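Local coordinates for protein endo-1,4-beta-xylanase (Pseudoalteromonas haloplanktis, PDB 1H12) that hydrolyses internal beta-1,4 linkages of xylan at low temperature, as a cold-adapted member of glycoside hydrolase family 8, at residues Thr234-His239 and Gln299-Ser304; Asp292-Gly297 and Ala351-Thr356; His248-Thr253 and Val306-Gly311; Glu185-Arg190 and Trp225-Thr230. All coordinates share one frame; numbering follows the deposited sequence. Where two conformers were deposited one is given.

In the fold
All four contacts lie in the family 8 catalytic fold, an (alpha/alpha)6 barrel. Interaction 4 comes first along the chain and closes before the others open; interactions 1, 2 and 3 interleave, their segments alternating. Helix 219-243 carries one segment of interaction 4 and, a few residues on, one of interaction 1, with centres about 16 Å apart. Helix 300-318 serves interactions 1 and 3, whose centres are about 11 Å apart. Interaction 2 lies about 11 Å from interaction 1 between centres and is tied to it by the H302-D292 hydrogen bond. Interaction 4 stands off, about 24 Å from interaction 3 between centres. Three contacts thus form one continuous patch around helix 300-318, joining barrel helices and their loops.

Interaction 1. Residues Thr234-His239 and Gln299-Ser304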
loop_
_atom_site.group_PDB
_atom_site.type_symbol
_atom_site.label_atom_id
_atom_site.label_comp_id
_atom_site.label_asym_id
_atom_site.label_seq_id
_atom_site.Cartn_x
_atom_site.Cartn_y
_atom_site.Cartn_z
ATOM N N THR A 234 -16.549 5.351 4.718
ATOM C CA THR A 234 -17.764 5.579 3.965
ATOM C C THR A 234 -17.523 5.418 2.476
ATOM O O THR A 234 -18.319 4.793 1.768
ATOM C CB THR A 234 -18.350 6.928 4.326
ATOM O OG1 THR A 234 -18.712 6.919 5.684
ATOM C CG2 THR A 234 -19.610 7.233 3.438
ATOM N N LEU A 235 -16.427 5.963 1.978
ATOM C CA LEU A 235 -16.096 5.827 0.562
ATOM C C LEU A 235 -15.951 4.348 0.194
ATOM O O LEU A 235 -16.488 3.902 -0.823
ATOM C CB LEU A 235 -14.813 6.638 0.249
ATOM C CG LEU A 235 -14.241 6.600 -1.163
ATOM C CD1 LEU A 235 -13.498 5.356 -1.512
ATOM C CD2 LEU A 235 -15.269 6.898 -2.197
ATOM N N LEU A 236 -15.185 3.613 0.988
ATOM C CA LEU A 236 -15.006 2.205 0.703
ATOM C C LEU A 236 -16.303 1.425 0.789
ATOM O O LEU A 236 -16.588 0.587 -0.061
ATOM C CB LEU A 236 -13.923 1.583 1.591
ATOM C CG LEU A 236 -12.489 2.027 1.272
ATOM C CD1 LEU A 236 -11.553 1.471 2.307
ATOM C CD2 LEU A 236 -12.091 1.611 -0.162
ATOM N N LYS A 237 -17.097 1.679 1.816
ATOM C CA LYS A 237 -18.410 1.027 1.909
ATOM C C LYS A 237 -19.244 1.315 0.700
ATOM O O LYS A 237 -19.882 0.418 0.143
ATOM C CB LYS A 237 -19.150 1.532 3.172
ATOM C CG LYS A 237 -18.676 1.100 4.434
ATOM C CD LYS A 237 -19.567 1.622 5.638
ATOM C CE LYS A 237 -18.830 2.722 6.361
ATOM N NZ LYS A 237 -17.520 2.206 6.924
ATOM N N ASN A 238 -19.286 2.562 0.298
ATOM C CA ASN A 238 -20.066 2.953 -0.876
ATOM C C ASN A 238 -19.537 2.290 -2.136
ATOM O O ASN A 238 -20.312 1.842 -2.982
ATOM C CB ASN A 238 -20.081 4.472 -1.014
ATOM C CG ASN A 238 -20.936 5.177 0.018
ATOM O OD1 ASN A 238 -21.785 4.546 0.676
ATOM N ND2 ASN A 238 -20.742 6.511 0.142
ATOM N N HIS A 239 -18.209 2.276 -2.294
ATOM C CA HIS A 239 -17.617 1.631 -3.459
ATOM C C HIS A 239 -17.976 0.163 -3.507
ATOM O O HIS A 239 -18.362 -0.352 -4.566
ATOM C CB HIS A 239 -16.097 1.829 -3.401
ATOM C CG HIS A 239 -15.383 1.396 -4.647
ATOM N ND1 HIS A 239 -15.596 1.979 -5.866
ATOM C CD2 HIS A 239 -14.478 0.418 -4.850
ATOM C CE1 HIS A 239 -14.796 1.363 -6.764
ATOM N NE2 HIS A 239 -14.115 0.400 -6.177
ATOM N N GLN A 299 -16.059 -4.811 10.882
ATOM C CA GLN A 299 -17.470 -4.524 10.816
ATOM C C GLN A 299 -18.083 -5.313 9.651
ATOM O O GLN A 299 -17.395 -5.955 8.875
ATOM C CB GLN A 299 -17.692 -3.045 10.620
ATOM C CG GLN A 299 -17.066 -2.111 11.637
ATOM N N ALA A 300 -19.397 -5.301 9.572
ATOM C CA ALA A 300 -20.073 -6.067 8.547
ATOM C C ALA A 300 -19.562 -5.700 7.143
ATOM O O ALA A 300 -19.435 -6.587 6.302
ATOM C CB ALA A 300 -21.614 -5.854 8.633
ATOM N N TRP A 301 -19.308 -4.411 6.885
ATOM C CA TRP A 301 -18.901 -4.053 5.528
ATOM C C TRP A 301 -17.532 -4.652 5.173
ATOM O O TRP A 301 -17.316 -5.015 4.011
ATOM C CB TRP A 301 -18.920 -2.556 5.289
ATOM C CG TRP A 301 -17.799 -1.752 5.938
ATOM C CD1 TRP A 301 -17.801 -1.129 7.144
ATOM C CD2 TRP A 301 -16.529 -1.471 5.334
ATOM N NE1 TRP A 301 -16.590 -0.497 7.345
ATOM C CE2 TRP A 301 -15.780 -0.705 6.267
ATOM C CE3 TRP A 301 -15.967 -1.792 4.119
ATOM C CZ2 TRP A 301 -14.488 -0.246 5.984
ATOM C CZ3 TRP A 301 -14.644 -1.360 3.881
ATOM C CH2 TRP A 301 -13.954 -0.612 4.788
ATOM N N HIS A 302 -16.600 -4.743 6.128
ATOM C CA HIS A 302 -15.301 -5.318 5.813
ATOM C C HIS A 302 -15.461 -6.758 5.364
ATOM O O HIS A 302 -14.854 -7.215 4.395
ATOM C CB HIS A 302 -14.345 -5.356 7.007
ATOM C CG HIS A 302 -14.008 -4.034 7.621
ATOM N ND1 HIS A 302 -14.810 -3.425 8.563
ATOM C CD2 HIS A 302 -12.906 -3.256 7.470
ATOM C CE1 HIS A 302 -14.176 -2.330 8.950
ATOM N NE2 HIS A 302 -13.026 -2.188 8.301
ATOM N N LYS A 303 -16.270 -7.490 6.114
ATOM C CA LYS A 303 -16.462 -8.923 5.892
ATOM C C LYS A 303 -17.131 -9.152 4.567
ATOM O O LYS A 303 -16.739 -10.047 3.807
ATOM C CB LYS A 303 -17.272 -9.503 7.058
ATOM C CG LYS A 303 -16.609 -9.392 8.392
ATOM C CD LYS A 303 -17.637 -9.716 9.551
ATOM C CE LYS A 303 -17.210 -9.448 10.811
ATOM N NZ LYS A 303 -18.302 -9.848 11.815
ATOM N N SER A 304 -18.181 -8.412 4.267
ATOM C CA SER A 304 -18.872 -8.566 3.002
ATOM C C SER A 304 -17.945 -8.231 1.832
ATOM O O SER A 304 -17.917 -8.910 0.817
ATOM C CB SER A 304 -20.133 -7.660 3.002
ATOM O OG SER A 304 -20.812 -7.725 1.786
#
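The two helical segments come closest at K237 and W301, whose CA atoms are 6.3 Å apart where helix 219-243 passes the first turn of helix 300-318. The lysine lies across the indole at about a right angle. Its CG sits over the five-membered ring, 3.5 Å from the centroid and 17° off the ring normal, a CH-pi contact. Bends at chi3 (-106°) and chi4 (-61°) curl the rest of the chain back over the same face, bringing NZ to 2.9 Å from W301 NE1. Both nitrogens are donors, so this is not a hydrogen bond; the ammonium instead makes a weak bond to R233 O, one turn back on its own helix. L236 adds an apolar touch, its CB 3.8 Å from W301 CZ3. The indole's other face is taken by H302, whose ND1 accepts a 3.0 Å hydrogen bond from the N-H of Q299, the N-cap residue, though the N-H approaches well out of the ring plane. That leaves the tryptophan sandwiched between a lysine chain and an imidazole. Helix 283-296 packs beside this layer: its V289 touches both W301 and H302, and its D292 binds H302 NE2.

Interaction 2. Residues Asp292-Gly297 and Ala351-Thr356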
loop_
_atom_site.group_PDB
_atom_site.type_symbol
_atom_site.label_atom_id
_atom_site.label_comp_id
_atom_site.label_asym_id
_atom_site.label_seq_id
_atom_site.Cartn_x
_atom_site.Cartn_y
_atom_site.Cartn_z
ATOM N N ASP A 292 -7.471 -2.686 7.829
ATOM C CA ASP A 292 -8.368 -1.890 8.625
ATOM C C ASP A 292 -9.128 -2.755 9.625
ATOM O O ASP A 292 -9.306 -2.367 10.805
ATOM C CB ASP A 292 -9.308 -1.089 7.778
ATOM C CG ASP A 292 -10.004 -0.014 8.577
ATOM O OD1 ASP A 292 -11.259 -0.072 8.735
ATOM O OD2 ASP A 292 -9.308 0.895 9.068
ATOM N N ALA A 293 -9.621 -3.899 9.166
ATOM C CA ALA A 293 -10.326 -4.785 10.072
ATOM C C ALA A 293 -9.442 -5.225 11.241
ATOM O O ALA A 293 -9.860 -5.263 12.386
ATOM C CB ALA A 293 -10.836 -6.000 9.299
ATOM N N HIS A 294 -8.209 -5.622 10.930
ATOM C CA HIS A 294 -7.266 -6.079 11.948
ATOM C C HIS A 294 -6.956 -4.968 12.925
ATOM O O HIS A 294 -7.046 -5.135 14.158
ATOM C CB HIS A 294 -5.988 -6.579 11.265
ATOM C CG HIS A 294 -5.031 -7.211 12.201
ATOM N ND1 HIS A 294 -3.683 -7.317 11.932
ATOM C CD2 HIS A 294 -5.209 -7.807 13.407
ATOM C CE1 HIS A 294 -3.090 -7.953 12.942
ATOM N NE2 HIS A 294 -3.998 -8.263 13.864
ATOM N N LEU A 295 -6.559 -3.801 12.413
ATOM C CA LEU A 295 -6.081 -2.720 13.265
ATOM C C LEU A 295 -7.199 -1.981 13.974
ATOM O O LEU A 295 -6.969 -1.552 15.112
ATOM C CB LEU A 295 -5.234 -1.739 12.429
ATOM C CG LEU A 295 -3.770 -2.073 12.314
ATOM C CD1 LEU A 295 -3.016 -1.808 13.627
ATOM C CD2 LEU A 295 -3.515 -3.501 11.827
ATOM N N MET A 296 -8.336 -1.752 13.333
ATOM C CA MET A 296 -9.396 -0.926 13.870
ATOM C C MET A 296 -10.712 -1.664 14.120
ATOM O O MET A 296 -11.629 -1.024 14.681
ATOM C CB MET A 296 -9.627 0.279 13.013
ATOM C CG MET A 296 -8.554 1.290 13.129
ATOM S SD MET A 296 -8.120 1.925 14.564
ATOM C CE MET A 296 -8.726 2.156 14.949
ATOM N N GLY A 297 -10.791 -2.943 13.784
ATOM C CA GLY A 297 -11.954 -3.768 14.081
ATOM C C GLY A 297 -12.758 -4.099 12.833
ATOM O O GLY A 297 -12.904 -3.296 11.919
ATOM N N ALA A 351 -6.178 -9.747 3.024
ATOM C CA ALA A 351 -7.609 -9.563 3.075
ATOM C C ALA A 351 -8.314 -10.532 4.008
ATOM O O ALA A 351 -9.389 -10.242 4.523
ATOM C CB ALA A 351 -8.218 -9.714 1.684
ATOM N N LEU A 352 -7.694 -11.698 4.215
ATOM C CA LEU A 352 -8.261 -12.716 5.113
ATOM C C LEU A 352 -8.458 -12.267 6.518
ATOM O O LEU A 352 -9.249 -12.878 7.255
ATOM C CB LEU A 352 -7.422 -13.989 5.067
ATOM C CG LEU A 352 -7.332 -14.653 3.705
ATOM C CD1 LEU A 352 -6.332 -15.802 3.812
ATOM C CD2 LEU A 352 -8.721 -15.130 3.237
ATOM N N LEU A 353 -7.798 -11.201 6.955
ATOM C CA LEU A 353 -8.034 -10.628 8.277
ATOM C C LEU A 353 -9.447 -10.077 8.440
ATOM O O LEU A 353 -9.858 -9.790 9.557
ATOM C CB LEU A 353 -6.964 -9.596 8.584
ATOM C CG LEU A 353 -5.556 -10.137 8.717
ATOM C CD1 LEU A 353 -4.501 -9.064 8.559
ATOM C CD2 LEU A 353 -5.383 -10.839 10.088
ATOM N N ALA A 354 -10.186 -9.933 7.348
ATOM C CA ALA A 354 -11.597 -9.564 7.373
ATOM C C ALA A 354 -12.503 -10.701 6.901
ATOM O O ALA A 354 -13.721 -10.493 6.877
ATOM C CB ALA A 354 -11.874 -8.324 6.521
ATOM N N SER A 355 -11.959 -11.845 6.538
ATOM C CA SER A 355 -12.760 -12.983 5.988
ATOM C C SER A 355 -13.425 -13.768 7.125
ATOM O O SER A 355 -12.885 -13.894 8.219
ATOM C CB SER A 355 -11.816 -13.964 5.246
ATOM O OG SER A 355 -12.579 -15.165 4.805
ATOM N N THR A 356 -14.590 -14.329 6.794
ATOM C CA THR A 356 -15.288 -15.231 7.734
ATOM C C THR A 356 -15.438 -16.625 7.218
ATOM O O THR A 356 -16.216 -17.397 7.786
ATOM C CB THR A 356 -16.651 -14.632 8.134
ATOM O OG1 THR A 356 -17.483 -14.478 6.983
ATOM C CG2 THR A 356 -16.554 -13.328 8.781
#
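This is a buried, mainly apolar contact in which A293 and H294, near the C-terminal end of helix 283-296, meet L353 and A354 of the 3-10 turn that follows helix 342-351. The backbones come near enough for two small residues to touch directly, with A293 and A354 CA atoms 5.6 Å apart and their CB methyls at 3.8 Å. The same A293 methyl also lies 3.9 Å from L353 O. Beside this pair the larger side chains cross. With chi1 at -173°, the H294 ring swings opposite its backbone N and lies against L353, which comes up with both methyls: CD1 is 3.9 Å from H294 ND1, while CD2 lies over one face of the imidazole, 4.2 Å above the plane and offset toward the rim. The far nitrogen, H294 NE2, is hydrogen-bonded to the backbone N of R18, which pins the ring from the N-terminal part of the chain; L353 touches R18 as well. In the (alpha/alpha)6 barrel of this family, such turns link one helix to the next, and here the turn leads on to helix 358-369. Helix 300-318 closes another side of the contact, with H302 against A293 and V306 against A354.

Interaction 3. Residues His248-Thr253 and Val306-Gly311; sequences HWNLPT and VNKALG
N250 and A309 mark the closest approach, 5.1 Å between CA atoms, where a tight turn settles against helix 300-318. The backbone oxygen of N250 faces the helix: it is 3.5 Å from A309 CA, a CA-H...O contact, and the same 3.5 Å from A309 CB. The small side chain of A309 lets the turn come this near. The N250 side chain lies obliquely across K308, with CB 3.6 Å from K308 O. The lysine chain, bent at chi3 and chi4 (58° and 64°), folds back so that NZ reaches N250 OD1 at 3.2 Å, a weak hydrogen bond. Nearby, L251 CD2 rests 4.0 Å from A309 CB.

The turn is a type I' beta turn from H248 to L251, whose two central residues, W249 and N250, both have positive phi; asparagine accepts that conformation readily. The stronger partner of N250 OD1 is the backbone N of G245, and K308 NZ also bonds weakly to S244 OG. An alanine in place of N250 would probably leave the G245 N-H without this acceptor and K308 NZ less firmly placed, though still weakly bonded to S244 OG. Further out, L251 packs on F312 and L313, A309 on I286 of helix 283-296, and P252 on H239 and F240 of helix 219-243. The chemistry is therefore uneven: close backbone packing with alanine fits the turn to the helix, while N250 is fixed chiefly from its own loop and the lysine only lightly fastens the more open side.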
loop_
_atom_site.group_PDB
_atom_site.type_symbol
_atom_site.label_atom_id
_atom_site.label_comp_id
_atom_site.label_asym_id
_atom_site.label_seq_id
_atom_site.Cartn_x
_atom_site.Cartn_y
_atom_site.Cartn_z
ATOM N N HIS A 248 -20.259 -4.954 -11.967
ATOM C CA HIS A 248 -18.843 -5.006 -11.582
ATOM C C HIS A 248 -18.438 -6.300 -10.889
ATOM O O HIS A 248 -17.244 -6.594 -10.754
ATOM C CB HIS A 248 -18.473 -3.798 -10.715
ATOM C CG HIS A 248 -18.662 -2.501 -11.421
ATOM N ND1 HIS A 248 -17.811 -2.086 -12.408
ATOM C CD2 HIS A 248 -19.620 -1.540 -11.292
ATOM C CE1 HIS A 248 -18.270 -0.930 -12.888
ATOM N NE2 HIS A 248 -19.362 -0.573 -12.220
ATOM N N TRP A 249 -19.403 -7.098 -10.451
ATOM C CA TRP A 249 -19.171 -8.417 -9.921
ATOM C C TRP A 249 -18.152 -8.499 -8.811
ATOM O O TRP A 249 -17.323 -9.395 -8.763
ATOM C CB TRP A 249 -18.944 -9.435 -11.068
ATOM C CG TRP A 249 -20.157 -9.563 -11.909
ATOM C CD1 TRP A 249 -20.362 -9.079 -13.186
ATOM C CD2 TRP A 249 -21.413 -10.142 -11.521
ATOM N NE1 TRP A 249 -21.642 -9.389 -13.625
ATOM C CE2 TRP A 249 -22.310 -9.991 -12.603
ATOM C CE3 TRP A 249 -21.862 -10.745 -10.345
ATOM C CZ2 TRP A 249 -23.616 -10.473 -12.563
ATOM C CZ3 TRP A 249 -23.191 -11.235 -10.316
ATOM C CH2 TRP A 249 -24.026 -11.067 -11.439
ATOM N N ASN A 250 -18.290 -7.559 -7.866
ATOM C CA ASN A 250 -17.726 -7.688 -6.520
ATOM C C ASN A 250 -16.256 -7.397 -6.400
ATOM O O ASN A 250 -15.701 -7.553 -5.337
ATOM C CB ASN A 250 -18.062 -9.049 -5.905
ATOM C CG ASN A 250 -19.566 -9.340 -6.058
ATOM O OD1 ASN A 250 -20.357 -8.555 -5.641
ATOM N ND2 ASN A 250 -19.903 -10.401 -6.674
ATOM N N LEU A 251 -15.605 -6.911 -7.448
ATOM C CA LEU A 251 -14.214 -6.449 -7.372
ATOM C C LEU A 251 -14.180 -4.939 -7.405
ATOM O O LEU A 251 -14.836 -4.293 -8.234
ATOM C CB LEU A 251 -13.346 -7.028 -8.506
ATOM C CG LEU A 251 -13.101 -8.511 -8.462
ATOM C CD1 LEU A 251 -12.253 -8.932 -9.650
ATOM C CD2 LEU A 251 -12.433 -8.930 -7.140
ATOM N N PRO A 252 -13.360 -4.332 -6.527
ATOM C CA PRO A 252 -13.177 -2.900 -6.556
ATOM C C PRO A 252 -12.363 -2.476 -7.781
ATOM O O PRO A 252 -11.726 -3.317 -8.424
ATOM C CB PRO A 252 -12.428 -2.639 -5.254
ATOM C CG PRO A 252 -11.568 -3.881 -5.110
ATOM C CD PRO A 252 -12.449 -5.020 -5.595
ATOM N N THR A 253 -12.383 -1.168 -8.074
ATOM C CA THR A 253 -11.820 -0.663 -9.314
ATOM C C THR A 253 -10.665 0.313 -9.073
ATOM O O THR A 253 -10.456 0.810 -7.963
ATOM C CB THR A 253 -12.884 -0.063 -10.226
ATOM O OG1 THR A 253 -13.399 1.158 -9.689
ATOM C CG2 THR A 253 -14.045 -1.026 -10.402
ATOM N N VAL A 306 -14.662 -8.340 1.554
ATOM C CA VAL A 306 -13.661 -9.375 1.275
ATOM C C VAL A 306 -14.285 -10.706 0.886
ATOM O O VAL A 306 -13.805 -11.350 -0.060
ATOM C CB VAL A 306 -12.586 -9.495 2.360
ATOM C CG1 VAL A 306 -11.982 -8.081 2.632
ATOM C CG2 VAL A 306 -13.043 -10.149 3.588
ATOM N N ASN A 307 -15.309 -11.134 1.577
ATOM C CA ASN A 307 -15.904 -12.414 1.260
ATOM C C ASN A 307 -16.406 -12.426 -0.188
ATOM O O ASN A 307 -16.214 -13.418 -0.902
ATOM C CB ASN A 307 -17.073 -12.738 2.207
ATOM C CG ASN A 307 -16.659 -13.132 3.593
ATOM O OD1 ASN A 307 -15.543 -13.613 3.860
ATOM N ND2 ASN A 307 -17.619 -12.998 4.539
ATOM N N LYS A 308 -17.029 -11.345 -0.643
ATOM C CA LYS A 308 -17.565 -11.317 -1.996
ATOM C C LYS A 308 -16.431 -11.190 -3.024
ATOM O O LYS A 308 -16.544 -11.770 -4.136
ATOM C CB LYS A 308 -18.603 -10.218 -2.167
ATOM C CG LYS A 308 -19.869 -10.465 -1.377
ATOM C CD LYS A 308 -20.726 -9.176 -1.256
ATOM C CE LYS A 308 -21.203 -8.478 -2.470
ATOM N NZ LYS A 308 -22.150 -9.457 -3.168
ATOM N N ALA A 309 -15.396 -10.415 -2.746
ATOM C CA ALA A 309 -14.291 -10.259 -3.711
ATOM C C ALA A 309 -13.548 -11.575 -3.872
ATOM O O ALA A 309 -13.258 -12.004 -4.986
ATOM C CB ALA A 309 -13.373 -9.153 -3.258
ATOM N N LEU A 310 -13.175 -12.187 -2.758
ATOM C CA LEU A 310 -12.502 -13.487 -2.802
ATOM C C LEU A 310 -13.394 -14.538 -3.448
ATOM O O LEU A 310 -12.931 -15.396 -4.198
ATOM C CB LEU A 310 -12.042 -13.926 -1.412
ATOM C CG LEU A 310 -10.983 -13.037 -0.767
ATOM C CD1 LEU A 310 -10.648 -13.620 0.607
ATOM C CD2 LEU A 310 -9.738 -12.950 -1.560
ATOM N N GLY A 311 -14.689 -14.469 -3.163
ATOM C CA GLY A 311 -15.629 -15.375 -3.808
ATOM C C GLY A 311 -15.619 -15.211 -5.305
ATOM O O GLY A 311 -15.654 -16.225 -6.051
#

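Interaction 4. Residues Glu185-Arg190 and Trp225-Thr230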
loop_
_atom_site.group_PDB
_atom_site.type_symbol
_atom_site.label_atom_id
_atom_site.label_comp_id
_atom_site.label_asym_id
_atom_site.label_seq_id
_atom_site.Cartn_x
_atom_site.Cartn_y
_atom_site.Cartn_z
ATOM N N GLU A 185 -9.274 16.346 -1.290
ATOM C CA GLU A 185 -10.473 17.111 -1.685
ATOM C C GLU A 185 -11.582 16.699 -0.743
ATOM O O GLU A 185 -11.986 15.554 -0.683
ATOM C CB GLU A 185 -10.916 16.861 -3.104
ATOM C CG GLU A 185 -12.058 17.811 -3.485
ATOM C CD GLU A 185 -12.636 17.628 -4.835
ATOM O OE1 GLU A 185 -12.269 16.788 -5.619
ATOM O OE2 GLU A 185 -13.571 18.408 -5.166
ATOM N N ASN A 186 -12.127 17.665 -0.004
ATOM C CA ASN A 186 -13.237 17.348 0.910
ATOM C C ASN A 186 -12.886 16.165 1.817
ATOM O O ASN A 186 -13.727 15.289 2.034
ATOM C CB ASN A 186 -14.565 17.038 0.107
ATOM C CG ASN A 186 -15.017 18.175 -0.887
ATOM O OD1 ASN A 186 -14.704 19.372 -0.656
ATOM N ND2 ASN A 186 -15.676 17.760 -2.059
ATOM N N GLN A 187 -11.635 16.096 2.315
ATOM C CA GLN A 187 -11.218 15.062 3.257
ATOM C C GLN A 187 -11.170 13.660 2.643
ATOM O O GLN A 187 -11.141 12.719 3.385
ATOM C CB GLN A 187 -12.040 15.116 4.531
ATOM C CG GLN A 187 -11.797 16.404 5.337
ATOM C CD GLN A 187 -12.627 16.528 6.560
ATOM O OE1 GLN A 187 -13.833 16.271 6.471
ATOM N NE2 GLN A 187 -12.036 16.694 7.713
ATOM N N ILE A 188 -11.091 13.583 1.325
ATOM C CA ILE A 188 -10.880 12.338 0.606
ATOM C C ILE A 188 -9.588 12.469 -0.199
ATOM O O ILE A 188 -9.377 13.428 -0.957
ATOM C CB ILE A 188 -12.043 12.013 -0.325
ATOM C CG1 ILE A 188 -13.304 11.702 0.550
ATOM C CG2 ILE A 188 -11.726 10.806 -1.173
ATOM C CD1 ILE A 188 -14.512 11.528 -0.189
ATOM N N ILE A 189 -8.722 11.459 -0.069
ATOM C CA ILE A 189 -7.449 11.474 -0.791
ATOM C C ILE A 189 -7.660 11.594 -2.280
ATOM O O ILE A 189 -8.481 10.907 -2.886
ATOM C CB ILE A 189 -6.621 10.233 -0.382
ATOM C CG1 ILE A 189 -5.170 10.346 -0.822
ATOM C CG2 ILE A 189 -7.252 8.942 -0.842
ATOM C CD1 ILE A 189 -4.327 11.318 -0.046
ATOM N N ARG A 190 -6.889 12.482 -2.895
ATOM C CA ARG A 190 -6.943 12.688 -4.322
ATOM C C ARG A 190 -6.143 11.606 -5.071
ATOM O O ARG A 190 -5.119 11.136 -4.633
ATOM C CB ARG A 190 -6.317 14.042 -4.659
ATOM C CG ARG A 190 -7.196 15.225 -4.317
ATOM C CD ARG A 190 -6.482 16.534 -4.596
ATOM N NE ARG A 190 -7.336 17.710 -4.515
ATOM C CZ ARG A 190 -8.159 18.119 -5.451
ATOM N NH1 ARG A 190 -8.233 17.514 -6.617
ATOM N NH2 ARG A 190 -8.958 19.151 -5.237
ATOM N N TRP A 225 -8.179 14.414 11.034
ATOM C CA TRP A 225 -7.807 13.068 10.615
ATOM C C TRP A 225 -8.840 12.021 11.025
ATOM O O TRP A 225 -9.024 11.044 10.307
ATOM C CB TRP A 225 -6.396 12.726 11.066
ATOM C CG TRP A 225 -5.376 13.491 10.284
ATOM C CD1 TRP A 225 -4.564 14.481 10.745
ATOM C CD2 TRP A 225 -5.062 13.339 8.881
ATOM N NE1 TRP A 225 -3.789 14.958 9.730
ATOM C CE2 TRP A 225 -4.067 14.254 8.574
ATOM C CE3 TRP A 225 -5.503 12.500 7.887
ATOM C CZ2 TRP A 225 -3.558 14.391 7.301
ATOM C CZ3 TRP A 225 -4.993 12.603 6.612
ATOM C CH2 TRP A 225 -4.032 13.566 6.325
ATOM N N ARG A 226 -9.516 12.205 12.170
ATOM C CA ARG A 226 -10.588 11.294 12.516
ATOM C C ARG A 226 -11.714 11.373 11.487
ATOM O O ARG A 226 -12.310 10.361 11.134
ATOM C CB ARG A 226 -11.151 11.687 13.887
ATOM N N GLN A 227 -12.016 12.580 10.996
ATOM C CA GLN A 227 -13.039 12.762 10.000
ATOM C C GLN A 227 -12.597 12.120 8.666
ATOM O O GLN A 227 -13.430 11.522 7.964
ATOM C CB GLN A 227 -13.299 14.231 9.802
ATOM C CG GLN A 227 -14.023 14.845 11.014
ATOM C CD GLN A 227 -13.776 16.324 11.168
ATOM O OE1 GLN A 227 -13.382 17.010 10.227
ATOM N NE2 GLN A 227 -14.035 16.830 12.377
ATOM N N VAL A 228 -11.323 12.250 8.306
ATOM C CA VAL A 228 -10.813 11.573 7.103
ATOM C C VAL A 228 -11.028 10.071 7.255
ATOM O O VAL A 228 -11.429 9.391 6.308
ATOM C CB VAL A 228 -9.325 11.927 6.875
ATOM C CG1 VAL A 228 -8.745 11.124 5.742
ATOM C CG2 VAL A 228 -9.164 13.412 6.539
ATOM N N ALA A 229 -10.741 9.513 8.438
ATOM C CA ALA A 229 -10.949 8.085 8.657
ATOM C C ALA A 229 -12.395 7.669 8.411
ATOM O O ALA A 229 -12.661 6.687 7.709
ATOM C CB ALA A 229 -10.493 7.691 10.043
ATOM N N THR A 230 -13.339 8.408 8.990
ATOM C CA THR A 230 -14.732 8.076 8.821
ATOM C C THR A 230 -15.153 8.203 7.380
ATOM O O THR A 230 -15.882 7.342 6.843
ATOM C CB THR A 230 -15.568 9.007 9.728
ATOM O OG1 THR A 230 -15.213 8.777 11.067
ATOM C CG2 THR A 230 -17.083 8.752 9.540
HETATM O O HOH W 1 -11.250 9.997 3.497
#
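A beta hairpin closed by a type I' turn from E185 to I188 sets its tip residue Q187 against Q227 and V228 of helix 219-243, on one side of the (alpha/alpha)6 barrel. The hairpin joins the short strands 184-185 and 188-189, with E185 and I188 bonded in both directions through their backbones. One direct hydrogen bond crosses the contact. Q187 is extended beyond CG (chi2 177°), which carries NE2 to Q227 OE1 at 2.9 Å; the bond is nearly straight, 162° at the hydrogen, and meets a lone pair in the carbonyl plane, although the two amide planes are turned 70° apart. The other end of the same amide is held too, as Q187 OE1 accepts from NZ of K231, next turn on the helix. A leucine in place of Q187 would probably leave Q227 OE1 without this donor and K231 NZ without the Q187 acceptor, its bond to N186 O being weak. Van der Waals packing comes from V228 against the hairpin tip, CG2 3.9 Å from Q187 CB and CG1 3.7 Å from Q187 O; M184 and Y209 touch the same valine. Finally, a single water bridges the backbones, donating to Q187 O at 2.7 Å and to V228 O at 2.9 Å.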